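Local coordinates for protein thiamine pyrophosphokinase (Saccharomyces cerevisiae, PDB 1IG0) that catalyses the transfer of a pyrophosphate group from ATP to thiamine, releasing AMP and supplying yeast with its thiamine diphosphate, at residues N23-K28 against T235-D240; T224-L229 against V308-D313; E258-K263 against D302-N307. All coordinates share one frame; numbering follows the deposited sequence.

Contact 1 (N23-K28 against T235-D240)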
loop_
_atom_site.group_PDB
_atom_site.type_symbol
_atom_site.label_atom_id
_atom_site.label_comp_id
_atom_site.label_asym_id
_atom_site.label_seq_id
_atom_site.Cartn_x
_atom_site.Cartn_y
_atom_site.Cartn_z
ATOM N N ASN B 23 -13.582 13.567 18.887
ATOM C CA ASN B 23 -14.295 13.313 17.650
ATOM C C ASN B 23 -15.036 11.987 17.675
ATOM O O ASN B 23 -14.487 10.991 18.172
ATOM C CB ASN B 23 -13.338 13.318 16.454
ATOM C CG ASN B 23 -12.734 14.673 16.202
ATOM O OD1 ASN B 23 -13.433 15.623 15.851
ATOM N ND2 ASN B 23 -11.426 14.777 16.391
ATOM N N LYS B 24 -16.286 11.983 17.183
ATOM C CA LYS B 24 -17.101 10.759 17.084
ATOM C C LYS B 24 -17.460 10.522 15.618
ATOM O O LYS B 24 -17.746 11.457 14.866
ATOM C CB LYS B 24 -18.395 10.860 17.902
ATOM C CG LYS B 24 -18.191 10.679 19.389
ATOM C CD LYS B 24 -19.547 10.629 20.063
ATOM C CE LYS B 24 -19.470 10.355 21.555
ATOM N NZ LYS B 24 -20.812 10.111 22.171
ATOM N N MET B 25 -17.425 9.264 15.208
ATOM C CA MET B 25 -17.770 8.920 13.837
ATOM C C MET B 25 -18.295 7.495 13.721
ATOM O O MET B 25 -17.854 6.605 14.444
ATOM C CB MET B 25 -16.564 9.088 12.913
ATOM C CG MET B 25 -15.396 8.204 13.283
ATOM S SD MET B 25 -14.788 7.214 11.910
ATOM C CE MET B 25 -15.734 5.709 12.131
ATOM N N ASN B 26 -19.243 7.286 12.812
ATOM C CA ASN B 26 -19.813 5.962 12.596
ATOM C C ASN B 26 -19.236 5.436 11.287
ATOM O O ASN B 26 -19.177 6.165 10.298
ATOM C CB ASN B 26 -21.341 6.045 12.509
ATOM C CG ASN B 26 -22.007 4.683 12.582
ATOM O OD1 ASN B 26 -21.778 3.819 11.736
ATOM N ND2 ASN B 26 -22.837 4.485 13.600
ATOM N N LEU B 27 -18.807 4.178 11.283
ATOM C CA LEU B 27 -18.217 3.576 10.091
ATOM C C LEU B 27 -19.089 3.669 8.844
ATOM O O LEU B 27 -18.582 3.872 7.743
ATOM C CB LEU B 27 -17.864 2.110 10.362
ATOM C CG LEU B 27 -16.676 1.875 11.300
ATOM C CD1 LEU B 27 -16.495 0.386 11.534
ATOM C CD2 LEU B 27 -15.419 2.478 10.689
ATOM N N LYS B 28 -20.399 3.523 9.014
ATOM C CA LYS B 28 -21.319 3.589 7.884
ATOM C C LYS B 28 -21.311 4.945 7.188
ATOM O O LYS B 28 -21.520 5.033 5.978
ATOM C CB LYS B 28 -22.744 3.269 8.339
ATOM C CG LYS B 28 -22.983 1.799 8.619
ATOM C CD LYS B 28 -24.377 1.567 9.171
ATOM C CE LYS B 28 -24.632 0.089 9.403
ATOM N NZ LYS B 28 -25.878 -0.134 10.181
ATOM N N THR B 235 -10.548 9.750 19.249
ATOM C CA THR B 235 -11.610 9.576 18.266
ATOM C C THR B 235 -12.403 8.328 18.620
ATOM O O THR B 235 -11.830 7.258 18.833
ATOM C CB THR B 235 -11.047 9.409 16.836
ATOM O OG1 THR B 235 -10.456 10.639 16.402
ATOM C CG2 THR B 235 -12.155 9.023 15.870
ATOM N N LEU B 236 -13.722 8.469 18.689
ATOM C CA LEU B 236 -14.583 7.345 19.013
ATOM C C LEU B 236 -15.224 6.789 17.749
ATOM O O LEU B 236 -16.005 7.472 17.085
ATOM C CB LEU B 236 -15.679 7.772 19.993
ATOM C CG LEU B 236 -16.633 6.659 20.441
ATOM C CD1 LEU B 236 -15.887 5.677 21.334
ATOM C CD2 LEU B 236 -17.816 7.259 21.182
ATOM N N ILE B 237 -14.878 5.550 17.417
ATOM C CA ILE B 237 -15.432 4.887 16.245
ATOM C C ILE B 237 -16.683 4.132 16.679
ATOM O O ILE B 237 -16.629 3.279 17.567
ATOM C CB ILE B 237 -14.422 3.892 15.644
ATOM C CG1 ILE B 237 -13.154 4.636 15.221
ATOM C CG2 ILE B 237 -15.047 3.168 14.458
ATOM C CD1 ILE B 237 -12.037 3.729 14.790
ATOM N N GLU B 238 -17.812 4.452 16.056
ATOM C CA GLU B 238 -19.071 3.806 16.399
ATOM C C GLU B 238 -19.557 2.860 15.310
ATOM O O GLU B 238 -19.285 3.059 14.126
ATOM C CB GLU B 238 -20.138 4.868 16.680
ATOM C CG GLU B 238 -19.779 5.806 17.820
ATOM C CD GLU B 238 -20.902 6.765 18.157
ATOM O OE1 GLU B 238 -22.030 6.296 18.412
ATOM O OE2 GLU B 238 -20.658 7.988 18.173
ATOM N N TYR B 239 -20.273 1.820 15.724
ATOM C CA TYR B 239 -20.807 0.843 14.789
ATOM C C TYR B 239 -21.933 0.018 15.388
ATOM O O TYR B 239 -21.930 -0.292 16.580
ATOM C CB TYR B 239 -19.688 -0.086 14.299
ATOM C CG TYR B 239 -18.777 -0.607 15.392
ATOM C CD1 TYR B 239 -19.190 -1.622 16.260
ATOM C CD2 TYR B 239 -17.500 -0.073 15.566
ATOM C CE1 TYR B 239 -18.346 -2.092 17.276
ATOM C CE2 TYR B 239 -16.651 -0.533 16.574
ATOM C CZ TYR B 239 -17.077 -1.541 17.426
ATOM O OH TYR B 239 -16.236 -1.988 18.423
ATOM N N ASP B 240 -22.914 -0.310 14.554
ATOM C CA ASP B 240 -24.029 -1.134 14.988
ATOM C C ASP B 240 -23.475 -2.551 15.087
ATOM O O ASP B 240 -22.801 -3.026 14.171
ATOM C CB ASP B 240 -25.167 -1.078 13.967
ATOM C CG ASP B 240 -26.180 -2.187 14.162
ATOM O OD1 ASP B 240 -26.196 -3.128 13.342
ATOM O OD2 ASP B 240 -26.953 -2.123 15.140
HETATM O O HOH W 1 -23.243 1.164 12.162
HETATM O O HOH W 2 -23.003 6.725 15.734
HETATM O O HOH W 3 -27.147 -2.231 10.889
#

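Contact 2 (T224-L229 against V308-D313)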
loop_
_atom_site.group_PDB
_atom_site.type_symbol
_atom_site.label_atom_id
_atom_site.label_comp_id
_atom_site.label_asym_id
_atom_site.label_seq_id
_atom_site.Cartn_x
_atom_site.Cartn_y
_atom_site.Cartn_z
ATOM N N THR B 224 -10.858 -5.016 -0.059
ATOM C CA THR B 224 -10.713 -5.561 1.289
ATOM C C THR B 224 -10.745 -4.561 2.443
ATOM O O THR B 224 -10.908 -4.962 3.598
ATOM C CB THR B 224 -9.392 -6.338 1.414
ATOM O OG1 THR B 224 -8.297 -5.458 1.129
ATOM C CG2 THR B 224 -9.364 -7.502 0.438
ATOM N N ASP B 225 -10.598 -3.274 2.153
ATOM C CA ASP B 225 -10.571 -2.295 3.232
ATOM C C ASP B 225 -11.262 -0.965 3.001
ATOM O O ASP B 225 -11.620 -0.586 1.883
ATOM C CB ASP B 225 -9.119 -1.962 3.595
ATOM C CG ASP B 225 -8.310 -3.178 3.975
ATOM O OD1 ASP B 225 -8.409 -3.611 5.140
ATOM O OD2 ASP B 225 -7.574 -3.697 3.107
ATOM N N LEU B 226 -11.427 -0.270 4.118
ATOM C CA LEU B 226 -11.945 1.082 4.169
ATOM C C LEU B 226 -10.709 1.718 4.795
ATOM O O LEU B 226 -10.241 1.271 5.845
ATOM C CB LEU B 226 -13.140 1.203 5.118
ATOM C CG LEU B 226 -14.512 0.780 4.591
ATOM C CD1 LEU B 226 -15.555 0.981 5.682
ATOM C CD2 LEU B 226 -14.866 1.607 3.364
ATOM N N ILE B 227 -10.153 2.725 4.139
ATOM C CA ILE B 227 -8.953 3.367 4.649
ATOM C C ILE B 227 -9.240 4.842 4.830
ATOM O O ILE B 227 -9.657 5.520 3.891
ATOM C CB ILE B 227 -7.781 3.175 3.665
ATOM C CG1 ILE B 227 -7.610 1.683 3.358
ATOM C CG2 ILE B 227 -6.497 3.745 4.254
ATOM C CD1 ILE B 227 -6.640 1.388 2.225
ATOM N N PHE B 228 -9.024 5.334 6.044
ATOM C CA PHE B 228 -9.289 6.731 6.345
ATOM C C PHE B 228 -8.405 7.258 7.466
ATOM O O PHE B 228 -7.675 6.499 8.103
ATOM C CB PHE B 228 -10.765 6.898 6.706
ATOM C CG PHE B 228 -11.214 6.008 7.827
ATOM C CD1 PHE B 228 -11.311 6.497 9.124
ATOM C CD2 PHE B 228 -11.528 4.673 7.588
ATOM C CE1 PHE B 228 -11.714 5.667 10.171
ATOM C CE2 PHE B 228 -11.931 3.837 8.627
ATOM C CZ PHE B 228 -12.024 4.335 9.920
ATOM N N LEU B 229 -8.479 8.561 7.711
ATOM C CA LEU B 229 -7.659 9.174 8.743
ATOM C C LEU B 229 -8.374 9.336 10.075
ATOM O O LEU B 229 -9.558 9.676 10.127
ATOM C CB LEU B 229 -7.143 10.533 8.262
ATOM C CG LEU B 229 -6.119 11.245 9.152
ATOM C CD1 LEU B 229 -5.192 12.086 8.292
ATOM C CD2 LEU B 229 -6.833 12.100 10.185
ATOM N N VAL B 308 -9.910 -0.575 8.008
ATOM C CA VAL B 308 -10.902 -1.461 8.588
ATOM C C VAL B 308 -11.291 -2.470 7.528
ATOM O O VAL B 308 -11.859 -2.115 6.494
ATOM C CB VAL B 308 -12.157 -0.687 9.044
ATOM C CG1 VAL B 308 -13.209 -1.659 9.563
ATOM C CG2 VAL B 308 -11.781 0.314 10.129
ATOM N N GLU B 309 -10.965 -3.731 7.780
ATOM C CA GLU B 309 -11.283 -4.785 6.838
ATOM C C GLU B 309 -12.788 -4.889 6.680
ATOM O O GLU B 309 -13.528 -4.889 7.664
ATOM C CB GLU B 309 -10.712 -6.119 7.321
ATOM C CG GLU B 309 -11.168 -7.318 6.510
ATOM C CD GLU B 309 -10.472 -8.594 6.926
ATOM O OE1 GLU B 309 -10.311 -8.809 8.146
ATOM O OE2 GLU B 309 -10.096 -9.383 6.034
ATOM N N ILE B 310 -13.236 -4.959 5.433
ATOM C CA ILE B 310 -14.656 -5.070 5.144
ATOM C C ILE B 310 -14.941 -6.292 4.291
ATOM O O ILE B 310 -14.077 -6.775 3.557
ATOM C CB ILE B 310 -15.185 -3.832 4.387
ATOM C CG1 ILE B 310 -14.349 -3.602 3.125
ATOM C CG2 ILE B 310 -15.156 -2.616 5.293
ATOM C CD1 ILE B 310 -14.857 -2.482 2.240
ATOM N N PHE B 311 -16.161 -6.793 4.410
ATOM C CA PHE B 311 -16.613 -7.936 3.637
ATOM C C PHE B 311 -17.573 -7.307 2.637
ATOM O O PHE B 311 -18.785 -7.261 2.846
ATOM C CB PHE B 311 -17.312 -8.932 4.562
ATOM C CG PHE B 311 -16.431 -9.432 5.677
ATOM C CD1 PHE B 311 -16.942 -9.622 6.954
ATOM C CD2 PHE B 311 -15.082 -9.695 5.452
ATOM C CE1 PHE B 311 -16.122 -10.064 7.993
ATOM C CE2 PHE B 311 -14.253 -10.137 6.484
ATOM C CZ PHE B 311 -14.775 -10.321 7.755
ATOM N N VAL B 312 -16.989 -6.796 1.557
ATOM C CA VAL B 312 -17.701 -6.101 0.493
ATOM C C VAL B 312 -19.058 -6.647 0.057
ATOM O O VAL B 312 -19.999 -5.877 -0.132
ATOM C CB VAL B 312 -16.800 -5.968 -0.753
ATOM C CG1 VAL B 312 -17.534 -5.224 -1.847
ATOM C CG2 VAL B 312 -15.519 -5.232 -0.386
ATOM N N ASP B 313 -19.170 -7.961 -0.102
ATOM C CA ASP B 313 -20.429 -8.555 -0.545
ATOM C C ASP B 313 -21.546 -8.508 0.499
ATOM O O ASP B 313 -22.682 -8.889 0.214
ATOM C CB ASP B 313 -20.199 -10.004 -0.982
ATOM C CG ASP B 313 -19.162 -10.122 -2.082
ATOM O OD1 ASP B 313 -19.311 -9.447 -3.123
ATOM O OD2 ASP B 313 -18.195 -10.895 -1.909
#

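Contact 3 (E258-K263 against D302-N307)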
loop_
_atom_site.group_PDB
_atom_site.type_symbol
_atom_site.label_atom_id
_atom_site.label_comp_id
_atom_site.label_asym_id
_atom_site.label_seq_id
_atom_site.Cartn_x
_atom_site.Cartn_y
_atom_site.Cartn_z
ATOM N N GLU B 258 4.716 9.211 9.395
ATOM C CA GLU B 258 5.301 9.790 10.596
ATOM C C GLU B 258 4.964 8.997 11.854
ATOM O O GLU B 258 3.816 8.615 12.076
ATOM C CB GLU B 258 4.859 11.257 10.738
ATOM C CG GLU B 258 3.827 11.554 11.818
ATOM C CD GLU B 258 3.492 13.036 11.898
ATOM O OE1 GLU B 258 4.413 13.863 11.727
ATOM O OE2 GLU B 258 2.316 13.379 12.139
ATOM N N ALA B 259 5.985 8.739 12.667
ATOM C CA ALA B 259 5.811 7.999 13.907
ATOM C C ALA B 259 5.009 8.842 14.883
ATOM O O ALA B 259 4.960 10.066 14.765
ATOM C CB ALA B 259 7.166 7.663 14.506
ATOM N N THR B 260 4.374 8.187 15.847
ATOM C CA THR B 260 3.587 8.897 16.840
ATOM C C THR B 260 3.456 8.054 18.099
ATOM O O THR B 260 4.161 7.059 18.272
ATOM C CB THR B 260 2.177 9.249 16.298
ATOM O OG1 THR B 260 1.488 10.075 17.246
ATOM C CG2 THR B 260 1.368 7.983 16.039
ATOM N N LEU B 261 2.549 8.459 18.975
ATOM C CA LEU B 261 2.328 7.759 20.227
ATOM C C LEU B 261 0.856 7.413 20.380
ATOM O O LEU B 261 -0.008 8.276 20.228
ATOM C CB LEU B 261 2.771 8.646 21.396
ATOM C CG LEU B 261 2.588 8.139 22.829
ATOM C CD1 LEU B 261 3.523 6.964 23.094
ATOM C CD2 LEU B 261 2.878 9.275 23.804
ATOM N N VAL B 262 0.570 6.146 20.656
ATOM C CA VAL B 262 -0.808 5.735 20.865
ATOM C C VAL B 262 -1.027 5.893 22.361
ATOM O O VAL B 262 -0.697 5.006 23.149
ATOM C CB VAL B 262 -1.047 4.267 20.459
ATOM C CG1 VAL B 262 -2.505 3.898 20.702
ATOM C CG2 VAL B 262 -0.696 4.072 18.992
ATOM N N LYS B 263 -1.564 7.045 22.747
ATOM C CA LYS B 263 -1.808 7.338 24.151
ATOM C C LYS B 263 -2.685 6.289 24.818
ATOM O O LYS B 263 -2.406 5.847 25.935
ATOM C CB LYS B 263 -2.452 8.718 24.294
ATOM C CG LYS B 263 -2.770 9.087 25.731
ATOM C CD LYS B 263 -3.123 10.555 25.876
ATOM C CE LYS B 263 -3.386 10.896 27.332
ATOM N NZ LYS B 263 -2.280 10.401 28.200
ATOM N N ASP B 302 -0.693 12.183 17.303
ATOM C CA ASP B 302 -0.789 12.795 15.983
ATOM C C ASP B 302 -1.765 11.975 15.148
ATOM O O ASP B 302 -2.049 10.824 15.480
ATOM C CB ASP B 302 0.578 12.812 15.294
ATOM C CG ASP B 302 1.664 13.423 16.160
ATOM O OD1 ASP B 302 2.319 12.675 16.914
ATOM O OD2 ASP B 302 1.857 14.655 16.093
ATOM N N ASP B 303 -2.279 12.559 14.070
ATOM C CA ASP B 303 -3.216 11.842 13.212
ATOM C C ASP B 303 -2.571 10.560 12.705
ATOM O O ASP B 303 -1.362 10.510 12.480
ATOM C CB ASP B 303 -3.623 12.686 11.997
ATOM C CG ASP B 303 -4.305 13.983 12.378
ATOM O OD1 ASP B 303 -4.841 14.075 13.502
ATOM O OD2 ASP B 303 -4.319 14.907 11.536
ATOM N N ILE B 304 -3.379 9.520 12.536
ATOM C CA ILE B 304 -2.879 8.254 12.020
ATOM C C ILE B 304 -3.878 7.709 11.011
ATOM O O ILE B 304 -5.018 8.168 10.943
ATOM C CB ILE B 304 -2.693 7.194 13.131
ATOM C CG1 ILE B 304 -4.051 6.786 13.704
ATOM C CG2 ILE B 304 -1.784 7.737 14.222
ATOM C CD1 ILE B 304 -4.015 5.460 14.455
ATOM N N ILE B 305 -3.445 6.731 10.224
ATOM C CA ILE B 305 -4.316 6.116 9.235
ATOM C C ILE B 305 -4.868 4.823 9.816
ATOM O O ILE B 305 -4.143 4.063 10.456
ATOM C CB ILE B 305 -3.555 5.777 7.938
ATOM C CG1 ILE B 305 -2.871 7.033 7.390
ATOM C CG2 ILE B 305 -4.517 5.194 6.909
ATOM C CD1 ILE B 305 -3.824 8.176 7.071
ATOM N N LEU B 306 -6.154 4.582 9.596
ATOM C CA LEU B 306 -6.794 3.375 10.087
ATOM C C LEU B 306 -7.380 2.622 8.907
ATOM O O LEU B 306 -7.968 3.220 8.004
ATOM C CB LEU B 306 -7.915 3.724 11.070
ATOM C CG LEU B 306 -8.651 2.552 11.718
ATOM C CD1 LEU B 306 -7.753 1.889 12.745
ATOM C CD2 LEU B 306 -9.917 3.055 12.379
ATOM N N ASN B 307 -7.190 1.311 8.898
ATOM C CA ASN B 307 -7.754 0.499 7.840
ATOM C C ASN B 307 -8.703 -0.455 8.542
ATOM O O ASN B 307 -8.365 -1.039 9.574
ATOM C CB ASN B 307 -6.661 -0.270 7.085
ATOM C CG ASN B 307 -6.256 -1.555 7.779
ATOM O OD1 ASN B 307 -6.780 -2.630 7.478
ATOM N ND2 ASN B 307 -5.323 -1.451 8.715
HETATM O O HOH W 4 0.943 8.912 11.287
#

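Contact 1 (N23-K28 against T235-D240)
The thioether methyl of Met25 rests against Ile237, whose side chain runs alongside in the same direction: Met25 CE sits 3.5 Å from Ile237 CG2. The methionine reaches it with CG in the crowded position between backbone N and carbonyl carbon (chi1 61°) and with further bends beyond CG. Leu27 comes to the same methyl of Ile237, its CG 3.8 Å from Ile237 CG2. On the other face, the Lys24 chain runs extended beside Leu236, with Lys24 CE 3.5 Å from Leu236 CD2. Glu238 OE2 meets the aliphatic part of that lysine, 3.4 Å from Lys24 CD, whereas Lys24 NZ stays 4.5 Å from Glu238 OE2, too far for a salt bridge.

Between the two faces runs a parallel beta ladder, the strand axes 4.6 Å apart and inclined by 18°. Leu236 and Glu238 each use both N and O, giving four hydrogen bonds to Asn23 O, Met25 N, Met25 O and Leu27 N. At the last pair of the ladder, Asn26 OD1 accepts from Lys28 N at 3.1 Å on a lone pair, forming an Asx turn; the same oxygen takes a hydrogen from a water that accepts from Asp240 N. Another water joins Lys28 NZ to Asp240 OD1, an oxygen that also caps Phe243 N at the start of helix 241-247.

Strand 23-26 is one of the two edge strands of a five-strand sheet, counted within this chain. Strand 235-238 separates it from strand 295-300, while Met25 and Leu27 pack on Phe228 of strand 225-230 in the facing sheet of the sandwich.

Contact 2 (T224-L229 against V308-D313)
Leu226 turns its side chain onto Ile310, the two crossing at about a right angle. Its CB first passes the backbone, 3.8 Å from Val308 O. CG, set anti to the carbonyl carbon (chi1 -81°), comes within 3.5 Å of Ile310 CG2, and the CD1 branch continues over the same methyl, 3.6 Å from Ile310 CG2. Cys219 and Met221 of strand 216-221 also touch this leucine. Ile310 sends its other branch to the backbone, where its CG1 lies 3.7 Å from Thr224 O.

Three backbone hydrogen bonds fix the pairing. Leu226 and Val308 form an antiparallel hydrogen-bonded pair, each N donating to the other's O, and Ile310 N donates to Thr224 O from 45° above the carbonyl plane. Asp225 and Glu309 make the adjoining non-hydrogen-bonded pair. This ladder belongs to a long mixed sheet in which parallel strands of the alpha-beta-alpha part, ending at 216-221, give way to antiparallel strands 225-230, 304-310 and 248-254 of the beta sandwich.

On the face of Leu226 and Val308, Phe228 offers its ring edge: Val308 CG2 lies near the ring plane, 3.8 Å from Phe228 CE2. Asp225 and Glu309 point to the other face. Asp225 OD1 approaches Glu309 CA, and Asp225 OD2 is gripped twice, by Thr224 OG1 at 2.7 Å, arriving 52° out of the carboxylate plane, and by Phe196 N of the second subunit. Glu309 OE1 accepts from Asn250 N on the next strand and has a long, weak ion pair with Arg195 NH2 of the second subunit.

Contact 3 (E258-K263 against D302-N307)
The hydroxyl of Thr260 reaches the carboxylate of Asp302, the two side chains running antiparallel past one another. They stand where the chain passes from one sheet of the beta sandwich to the other, in the vitamin B1 binding domain: Thr260 begins strand 260-266 of one sheet, and Asp302 lies in the short link that leaves strand 295-300 of that sheet and enters strand 304-310 of the other. The hydroxyl is the donor, with Thr260 OG1 2.7 Å from Asp302 OD1, and it meets the anti lone pair, the one turned away from OD2. OG1 is placed anti to the backbone N (chi1 -174°), which sends CG2 the other way, between N and the carbonyl carbon; there Thr260 CG2 meets Ile304 CG2 at 3.6 Å, the two side chains crossing at about a right angle.

Glu258 also stands across Asp302 at nearly a right angle, the carboxylate planes 54° apart. Its oxygen leans on a carbon, with Glu258 OE2 3.6 Å from Asp302 CB, but it also lies 4.2 Å from Asp302 OD2. Two like charges this close would tend to raise the proton affinity of one of the acids. An alanine in place of Asp302 would probably leave the Thr260 hydroxyl without its carboxylate acceptor and less firmly held in its rotation, and open a gap beside Glu258 OE2 where the carboxylate stood.

Glu258 further packs on Val280 of the second subunit. Between the two backbones one water donates to each, 3.0 Å from Glu258 O and 3.0 Å from Asp303 O.

In the fold
The three contacts lie within one beta sandwich, their centres about 14 Å (contacts 1 and 2), 17 Å (1 and 3) and 18 Å (2 and 3) apart. Contacts 2 and 3 share strand 304-310 of the ten-strand sheet; contact 1 lies in the five-strand sheet, which contact 3 also reaches through strand 260-266. Packing of Leu27 on Phe228 and of Ile237 on Leu306 joins the sheets between them. Along the chain, contacts 1 and 2 interlock, their segments alternating, while contact 3 is nested inside contact 2 and follows contact 1. Chain regions far apart in sequence thus build the sandwich that carries part of the thiamine pocket, and contacts 2 and 3 both touch the second subunit of the homodimer.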